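PDB 3LD3: inorganic pyrophosphatase from Anaplasma phagocytophilum, which probably hydrolyses inorganic pyrophosphate to two phosphate ions with the help of magnesium, working as a homohexamer. Local coordinates for residues M71-T83 / P90-M102. Residues are numbered along the deposited sequence; the frame is centred on the assembly and turned at random.
Sequences MYYPCNYGFIPNT and PVDVLVLARFPVM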
ATOM      1  N   MET A  71      -6.587 -16.557  -0.457  1.00  6.91           N
ATOM      2  CA  MET A  71      -7.005 -16.179  -1.820  1.00  6.13           C
ATOM      3  C   MET A  71      -7.439 -14.715  -1.813  1.00  6.22           C
ATOM      4  O   MET A  71      -7.662 -14.150  -0.759  1.00  6.82           O
ATOM      5  CB  MET A  71      -8.130 -17.080  -2.348  1.00  7.18           C
ATOM      6  CG  MET A  71      -7.729 -18.532  -2.275  1.00  7.70           C
ATOM      7  SD  MET A  71      -8.755 -19.705  -3.142  1.00  8.42           S
ATOM      8  CE  MET A  71      -8.166 -19.548  -4.801  1.00  7.17           C
ATOM      9  N   TYR A  72      -7.549 -14.118  -2.984  1.00  6.96           N
ATOM     10  CA  TYR A  72      -7.991 -12.713  -3.083  1.00  7.33           C
ATOM     11  C   TYR A  72      -8.890 -12.615  -4.297  1.00  7.64           C
ATOM     12  O   TYR A  72      -8.726 -13.364  -5.273  1.00  6.46           O
ATOM     13  CB  TYR A  72      -6.769 -11.731  -3.155  1.00  7.48           C
ATOM     14  CG  TYR A  72      -5.968 -11.886  -4.418  1.00  7.29           C
ATOM     15  CD1 TYR A  72      -6.299 -11.193  -5.568  1.00  9.95           C
ATOM     16  CD2 TYR A  72      -4.854 -12.729  -4.457  1.00  7.82           C
ATOM     17  CE1 TYR A  72      -5.593 -11.346  -6.753  1.00 10.05           C
ATOM     18  CE2 TYR A  72      -4.129 -12.908  -5.615  1.00  8.52           C
ATOM     19  CZ  TYR A  72      -4.484 -12.220  -6.782  1.00 10.61           C
ATOM     20  OH  TYR A  72      -3.807 -12.418  -7.996  1.00  9.48           O
ATOM     21  N   TYR A  73      -9.846 -11.681  -4.256  1.00  8.28           N
ATOM     22  CA  TYR A  73     -10.729 -11.468  -5.418  1.00  9.29           C
ATOM     23  C   TYR A  73      -9.923 -10.986  -6.628  1.00 10.53           C
ATOM     24  O   TYR A  73      -9.242  -9.974  -6.556  1.00 11.99           O
ATOM     25  CB  TYR A  73     -11.845 -10.491  -5.049  1.00  9.87           C
ATOM     26  CG  TYR A  73     -12.954 -11.167  -4.268  1.00  9.49           C
ATOM     27  CD1 TYR A  73     -14.105 -11.620  -4.930  1.00 11.72           C
ATOM     28  CD2 TYR A  73     -12.838 -11.390  -2.901  1.00 11.49           C
ATOM     29  CE1 TYR A  73     -15.129 -12.268  -4.224  1.00 13.96           C
ATOM     30  CE2 TYR A  73     -13.844 -12.048  -2.178  1.00 13.15           C
ATOM     31  CZ  TYR A  73     -14.987 -12.482  -2.871  1.00 13.74           C
ATOM     32  OH  TYR A  73     -15.966 -13.106  -2.141  1.00 18.34           O
ATOM     33  N   PRO A  74     -10.010 -11.708  -7.763  1.00 12.19           N
ATOM     34  CA  PRO A  74      -9.163 -11.353  -8.915  1.00 13.37           C
ATOM     35  C   PRO A  74      -9.638 -10.154  -9.751  1.00 13.24           C
ATOM     36  O   PRO A  74      -8.940  -9.707 -10.685  1.00 15.61           O
ATOM     37  CB  PRO A  74      -9.153 -12.637  -9.728  1.00 13.30           C
ATOM     38  CG  PRO A  74     -10.436 -13.307  -9.437  1.00 13.07           C
ATOM     39  CD  PRO A  74     -10.654 -13.016  -7.946  1.00 12.23           C
ATOM     40  N   CYS A  75     -10.830  -9.662  -9.439  1.00 12.31           N
ATOM     41  CA  CYS A  75     -11.394  -8.451 -10.036  1.00 11.89           C
ATOM     42  C   CYS A  75     -12.042  -7.713  -8.871  1.00 10.62           C
ATOM     43  O   CYS A  75     -12.237  -8.283  -7.798  1.00  9.58           O
ATOM     44  CB  CYS A  75     -12.478  -8.762 -11.078  1.00 10.79           C
ATOM     45  SG  CYS A  75     -12.007  -9.847 -12.376  1.00 13.84           S
ATOM     46  N   ASN A  76     -12.403  -6.456  -9.094  1.00  9.35           N
ATOM     47  CA  ASN A  76     -13.334  -5.804  -8.218  1.00  9.13           C
ATOM     48  C   ASN A  76     -14.621  -6.616  -8.217  1.00  9.57           C
ATOM     49  O   ASN A  76     -14.985  -7.240  -9.232  1.00 10.99           O
ATOM     50  CB  ASN A  76     -13.600  -4.380  -8.703  1.00  7.49           C
ATOM     51  CG  ASN A  76     -12.344  -3.589  -8.812  1.00  9.33           C
ATOM     52  OD1 ASN A  76     -11.749  -3.219  -7.795  1.00  8.31           O
ATOM     53  ND2 ASN A  76     -11.880  -3.364 -10.032  1.00  7.94           N
ATOM     54  N   TYR A  77     -15.266  -6.687  -7.072  1.00  9.32           N
ATOM     55  CA  TYR A  77     -16.469  -7.482  -6.914  1.00  9.13           C
ATOM     56  C   TYR A  77     -17.596  -6.710  -6.255  1.00  8.95           C
ATOM     57  O   TYR A  77     -17.425  -6.075  -5.222  1.00  8.48           O
ATOM     58  CB  TYR A  77     -16.132  -8.717  -6.099  1.00  9.21           C
ATOM     59  CG  TYR A  77     -17.244  -9.702  -5.891  1.00 10.43           C
ATOM     60  CD1 TYR A  77     -17.595 -10.582  -6.902  1.00 12.83           C
ATOM     61  CD2 TYR A  77     -17.910  -9.788  -4.677  1.00 11.95           C
ATOM     62  CE1 TYR A  77     -18.587 -11.529  -6.703  1.00 14.06           C
ATOM     63  CE2 TYR A  77     -18.922 -10.714  -4.474  1.00 15.62           C
ATOM     64  CZ  TYR A  77     -19.241 -11.594  -5.496  1.00 13.45           C
ATOM     65  OH  TYR A  77     -20.247 -12.521  -5.313  1.00 15.89           O
ATOM     66  N   GLY A  78     -18.774  -6.785  -6.849  1.00  8.46           N
ATOM     67  CA  GLY A  78     -19.930  -6.167  -6.262  1.00  8.60           C
ATOM     68  C   GLY A  78     -21.205  -6.642  -6.894  1.00  8.91           C
ATOM     69  O   GLY A  78     -21.265  -7.774  -7.409  1.00  8.66           O
ATOM     70  N   PHE A  79     -22.221  -5.809  -6.815  1.00  8.76           N
ATOM     71  CA  PHE A  79     -23.566  -6.176  -7.265  1.00  9.21           C
ATOM     72  C   PHE A  79     -24.303  -5.094  -8.050  1.00  9.70           C
ATOM     73  O   PHE A  79     -24.030  -3.894  -7.920  1.00  9.37           O
ATOM     74  CB  PHE A  79     -24.423  -6.610  -6.063  1.00  9.26           C
ATOM     75  CG  PHE A  79     -24.827  -5.467  -5.175  1.00 10.62           C
ATOM     76  CD1 PHE A  79     -26.047  -4.838  -5.322  1.00 10.33           C
ATOM     77  CD2 PHE A  79     -23.951  -4.998  -4.192  1.00 11.86           C
ATOM     78  CE1 PHE A  79     -26.409  -3.774  -4.511  1.00 10.44           C
ATOM     79  CE2 PHE A  79     -24.308  -3.911  -3.390  1.00 11.79           C
ATOM     80  CZ  PHE A  79     -25.525  -3.303  -3.537  1.00 11.45           C
ATOM     81  N   ILE A  80     -25.241  -5.530  -8.887  1.00  8.55           N
ATOM     82  CA  ILE A  80     -26.104  -4.607  -9.620  1.00  8.19           C
ATOM     83  C   ILE A  80     -27.311  -4.262  -8.757  1.00  8.77           C
ATOM     84  O   ILE A  80     -28.116  -5.149  -8.396  1.00  9.02           O
ATOM     85  CB  ILE A  80     -26.599  -5.204 -10.974  1.00  8.03           C
ATOM     86  CG1 ILE A  80     -25.441  -5.739 -11.822  1.00  8.59           C
ATOM     87  CG2 ILE A  80     -27.377  -4.146 -11.726  1.00  7.92           C
ATOM     88  CD1 ILE A  80     -25.893  -6.499 -13.090  1.00  8.24           C
ATOM     89  N   PRO A  81     -27.458  -2.987  -8.386  1.00 10.46           N
ATOM     90  CA  PRO A  81     -28.653  -2.607  -7.629  1.00 11.28           C
ATOM     91  C   PRO A  81     -29.966  -2.896  -8.353  1.00 13.21           C
ATOM     92  O   PRO A  81     -30.024  -2.830  -9.581  1.00 12.53           O
ATOM     93  CB  PRO A  81     -28.491  -1.083  -7.452  1.00 11.79           C
ATOM     94  CG  PRO A  81     -27.058  -0.826  -7.577  1.00 12.06           C
ATOM     95  CD  PRO A  81     -26.567  -1.825  -8.617  1.00 10.59           C
ATOM     96  N   ASN A  82     -31.005  -3.216  -7.588  1.00 13.94           N
ATOM     97  CA  ASN A  82     -32.337  -3.368  -8.146  1.00 15.98           C
ATOM     98  C   ASN A  82     -32.439  -4.548  -9.101  1.00 15.13           C
ATOM     99  O   ASN A  82     -33.082  -4.439 -10.160  1.00 16.19           O
ATOM    100  CB  ASN A  82     -32.751  -2.114  -8.903  1.00 16.82           C
ATOM    101  CG  ASN A  82     -33.601  -1.257  -8.124  1.00 23.28           C
ATOM    102  OD1 ASN A  82     -33.253  -0.884  -6.999  1.00 30.40           O
ATOM    103  ND2 ASN A  82     -34.762  -0.913  -8.687  1.00 29.70           N
ATOM    104  N   THR A  83     -31.770  -5.633  -8.730  1.00 15.02           N
ATOM    105  CA  THR A  83     -31.843  -6.884  -9.453  1.00 14.99           C
ATOM    106  C   THR A  83     -32.154  -8.027  -8.486  1.00 16.37           C
ATOM    107  O   THR A  83     -31.775  -7.986  -7.308  1.00 16.14           O
ATOM    108  CB  THR A  83     -30.558  -7.186 -10.258  1.00 14.52           C
ATOM    109  OG1 THR A  83     -29.416  -7.267  -9.394  1.00 12.56           O
ATOM    110  CG2 THR A  83     -30.352  -6.138 -11.331  1.00 12.65           C
ATOM    111  N   PRO A  90     -29.220  -9.862  -5.405  1.00 17.32           N
ATOM    112  CA  PRO A  90     -28.846  -9.143  -6.613  1.00 15.91           C
ATOM    113  C   PRO A  90     -27.743  -9.853  -7.413  1.00 14.48           C
ATOM    114  O   PRO A  90     -27.023 -10.696  -6.883  1.00 13.94           O
ATOM    115  CB  PRO A  90     -28.374  -7.773  -6.081  1.00 17.08           C
ATOM    116  CG  PRO A  90     -28.828  -7.729  -4.666  1.00 17.78           C
ATOM    117  CD  PRO A  90     -28.862  -9.113  -4.187  1.00 17.37           C
ATOM    118  N   VAL A  91     -27.652  -9.543  -8.701  1.00 12.31           N
ATOM    119  CA  VAL A  91     -26.656 -10.134  -9.571  1.00 11.65           C
ATOM    120  C   VAL A  91     -25.260  -9.689  -9.144  1.00 11.56           C
ATOM    121  O   VAL A  91     -25.029  -8.497  -8.922  1.00 10.74           O
ATOM    122  CB  VAL A  91     -26.856  -9.664 -11.026  1.00 11.09           C
ATOM    123  CG1 VAL A  91     -25.730 -10.197 -11.944  1.00 11.16           C
ATOM    124  CG2 VAL A  91     -28.266 -10.082 -11.560  1.00 12.69           C
ATOM    125  N   ASP A  92     -24.366 -10.662  -8.976  1.00 12.44           N
ATOM    126  CA  ASP A  92     -22.981 -10.412  -8.612  1.00 11.63           C
ATOM    127  C   ASP A  92     -22.151 -10.213  -9.869  1.00 11.13           C
ATOM    128  O   ASP A  92     -22.314 -10.938 -10.865  1.00 10.20           O
ATOM    129  CB  ASP A  92     -22.435 -11.588  -7.826  1.00 12.58           C
ATOM    130  CG  ASP A  92     -23.142 -11.763  -6.491  1.00 16.70           C
ATOM    131  OD1 ASP A  92     -23.456 -10.737  -5.844  1.00 19.75           O
ATOM    132  OD2 ASP A  92     -23.391 -12.933  -6.120  1.00 22.59           O
ATOM    133  N   VAL A  93     -21.249  -9.233  -9.818  1.00  9.07           N
ATOM    134  CA  VAL A  93     -20.396  -8.891 -10.931  1.00  8.51           C
ATOM    135  C   VAL A  93     -18.935  -8.763 -10.500  1.00  7.94           C
ATOM    136  O   VAL A  93     -18.613  -8.053  -9.523  1.00  8.82           O
ATOM    137  CB  VAL A  93     -20.845  -7.557 -11.591  1.00  7.88           C
ATOM    138  CG1 VAL A  93     -20.059  -7.281 -12.909  1.00  7.57           C
ATOM    139  CG2 VAL A  93     -22.358  -7.573 -11.867  1.00 10.19           C
ATOM    140  N   LEU A  94     -18.069  -9.382 -11.294  1.00  7.42           N
ATOM    141  CA  LEU A  94     -16.639  -9.187 -11.275  1.00  7.76           C
ATOM    142  C   LEU A  94     -16.297  -8.099 -12.294  1.00  7.66           C
ATOM    143  O   LEU A  94     -16.537  -8.236 -13.498  1.00  6.50           O
ATOM    144  CB  LEU A  94     -15.916 -10.481 -11.661  1.00  7.49           C
ATOM    145  CG  LEU A  94     -16.067 -11.635 -10.643  1.00 10.76           C
ATOM    146  CD1 LEU A  94     -16.022 -13.032 -11.364  1.00 15.03           C
ATOM    147  CD2 LEU A  94     -15.040 -11.508  -9.583  1.00 14.50           C
ATOM    148  N   VAL A  95     -15.744  -6.998 -11.809  1.00  7.28           N
ATOM    149  CA  VAL A  95     -15.378  -5.868 -12.687  1.00  6.76           C
ATOM    150  C   VAL A  95     -13.853  -5.783 -12.819  1.00  7.74           C
ATOM    151  O   VAL A  95     -13.146  -5.413 -11.887  1.00  7.96           O
ATOM    152  CB  VAL A  95     -15.948  -4.521 -12.143  1.00  6.04           C
ATOM    153  CG1 VAL A  95     -15.572  -3.380 -13.093  1.00  7.60           C
ATOM    154  CG2 VAL A  95     -17.420  -4.593 -11.955  1.00  6.72           C
ATOM    155  N   LEU A  96     -13.334  -6.175 -13.971  1.00  7.82           N
ATOM    156  CA  LEU A  96     -11.925  -6.069 -14.256  1.00  9.69           C
ATOM    157  C   LEU A  96     -11.627  -4.619 -14.541  1.00  9.69           C
ATOM    158  O   LEU A  96     -12.354  -3.998 -15.297  1.00 11.29           O
ATOM    159  CB  LEU A  96     -11.558  -6.945 -15.470  1.00 10.72           C
ATOM    160  CG  LEU A  96     -10.095  -6.864 -15.919  1.00 12.70           C
ATOM    161  CD1 LEU A  96      -9.088  -7.294 -14.851  1.00 15.89           C
ATOM    162  CD2 LEU A  96      -9.984  -7.697 -17.228  1.00 14.55           C
ATOM    163  N   ALA A  97     -10.599  -4.055 -13.918  1.00  8.36           N
ATOM    164  CA  ALA A  97     -10.170  -2.665 -14.163  1.00  7.98           C
ATOM    165  C   ALA A  97      -8.671  -2.519 -14.009  1.00  7.89           C
ATOM    166  O   ALA A  97      -8.001  -3.430 -13.516  1.00  8.79           O
ATOM    167  CB  ALA A  97     -10.902  -1.673 -13.229  1.00  7.55           C
ATOM    168  N   ARG A  98      -8.123  -1.377 -14.427  1.00  8.14           N
ATOM    169  CA  ARG A  98      -6.681  -1.168 -14.392  1.00  8.41           C
ATOM    170  C   ARG A  98      -6.173  -0.942 -12.976  1.00  9.48           C
ATOM    171  O   ARG A  98      -5.004  -1.204 -12.677  1.00  9.48           O
ATOM    172  CB  ARG A  98      -6.257  -0.014 -15.309  1.00  8.86           C
ATOM    173  CG  ARG A  98      -6.389  -0.315 -16.778  1.00  9.09           C
ATOM    174  CD  ARG A  98      -5.697   0.740 -17.653  1.00  9.82           C
ATOM    175  NE  ARG A  98      -6.289   2.080 -17.531  1.00 11.78           N
ATOM    176  CZ  ARG A  98      -5.653   3.165 -17.075  1.00 12.91           C
ATOM    177  NH1 ARG A  98      -4.396   3.096 -16.636  1.00 14.00           N
ATOM    178  NH2 ARG A  98      -6.292   4.309 -17.051  1.00 15.35           N
ATOM    179  N   PHE A  99      -7.059  -0.448 -12.105  1.00  8.63           N
ATOM    180  CA  PHE A  99      -6.741  -0.195 -10.703  1.00  7.74           C
ATOM    181  C   PHE A  99      -7.902  -0.623  -9.842  1.00  8.05           C
ATOM    182  O   PHE A  99      -8.988  -0.733 -10.328  1.00 10.07           O
ATOM    183  CB  PHE A  99      -6.444   1.286 -10.474  1.00  7.64           C
ATOM    184  CG  PHE A  99      -5.255   1.751 -11.210  1.00  7.81           C
ATOM    185  CD1 PHE A  99      -3.988   1.407 -10.767  1.00 10.88           C
ATOM    186  CD2 PHE A  99      -5.384   2.474 -12.383  1.00 10.95           C
ATOM    187  CE1 PHE A  99      -2.861   1.796 -11.473  1.00 11.53           C
ATOM    188  CE2 PHE A  99      -4.243   2.889 -13.080  1.00 11.26           C
ATOM    189  CZ  PHE A  99      -2.990   2.518 -12.627  1.00 12.00           C
ATOM    190  N   PRO A 100      -7.675  -0.863  -8.543  1.00  8.04           N
ATOM    191  CA  PRO A 100      -8.755  -1.215  -7.624  1.00  7.43           C
ATOM    192  C   PRO A 100      -9.716  -0.067  -7.454  1.00  7.48           C
ATOM    193  O   PRO A 100      -9.289   1.097  -7.464  1.00  8.00           O
ATOM    194  CB  PRO A 100      -8.026  -1.499  -6.319  1.00  7.50           C
ATOM    195  CG  PRO A 100      -6.665  -1.783  -6.722  1.00 10.37           C
ATOM    196  CD  PRO A 100      -6.375  -0.930  -7.874  1.00  7.87           C
ATOM    197  N   VAL A 101     -10.983  -0.391  -7.255  1.00  6.78           N
ATOM    198  CA  VAL A 101     -12.018   0.570  -6.967  1.00  6.89           C
ATOM    199  C   VAL A 101     -12.463   0.334  -5.520  1.00  6.91           C
ATOM    200  O   VAL A 101     -12.727  -0.816  -5.108  1.00  6.88           O
ATOM    201  CB  VAL A 101     -13.210   0.375  -7.919  1.00  6.40           C
ATOM    202  CG1 VAL A 101     -14.374   1.310  -7.567  1.00  7.67           C
ATOM    203  CG2 VAL A 101     -12.786   0.543  -9.425  1.00  6.83           C
ATOM    204  N   MET A 102     -12.603   1.400  -4.758  1.00  6.71           N
ATOM    205  CA  MET A 102     -12.878   1.265  -3.359  1.00  7.68           C
ATOM    206  C   MET A 102     -14.286   0.745  -3.079  1.00  7.06           C
ATOM    207  O   MET A 102     -15.241   1.048  -3.812  1.00  7.68           O
ATOM    208  CB  MET A 102     -12.656   2.598  -2.650  1.00  8.73           C
ATOM    209  CG  MET A 102     -13.670   3.590  -2.925  1.00 11.22           C
ATOM    210  SD  MET A 102     -13.283   5.137  -1.988  1.00 15.93           S
ATOM    211  CE  MET A 102     -13.358   4.763  -0.367  1.00  5.77           C
TER
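G78 and V93 form a hydrogen-bonded antiparallel pair between strands 76-79 and 92-95 in the beta-barrel core of a family I soluble pyrophosphatase. Two nearly straight bonds define the pair: V93 N to G78 O, 2.8 Å, and G78 N to V93 O, 3.0 Å. The N-to-C directions of strands 76-79 and 92-95 make an angle of 153°, and the ladder continues through I80 N to V91 O. Beyond it, T83 OG1 accepts V91 N at 3.0 Å while donating to I80 O, so one hydroxyl ties the two chains past the last rung.

On the face carrying Y77, D92 and L94, the Y77 phenol and the D92 carboxylate meet at a slant, their planes 39° apart, with Y77 OH 3.2 Å from D92 CG; L94 CD2 packs near Y77 CD1. K126 NZ hydrogen-bonds Y77 OH and forms a salt bridge with D92 OD2, linking Y77, predicted to bind substrate, to D92, predicted to bind magnesium; D124 also lies close to D92.

N76 closes the other end. CG lies anti to the carbonyl carbon, and the amide spans from V95 O to V101 N: ND2 donates to V95 O, and OD1, also bonded by Q45 N, accepts V101 N at 3.0 Å from 42° above the carbonyl plane.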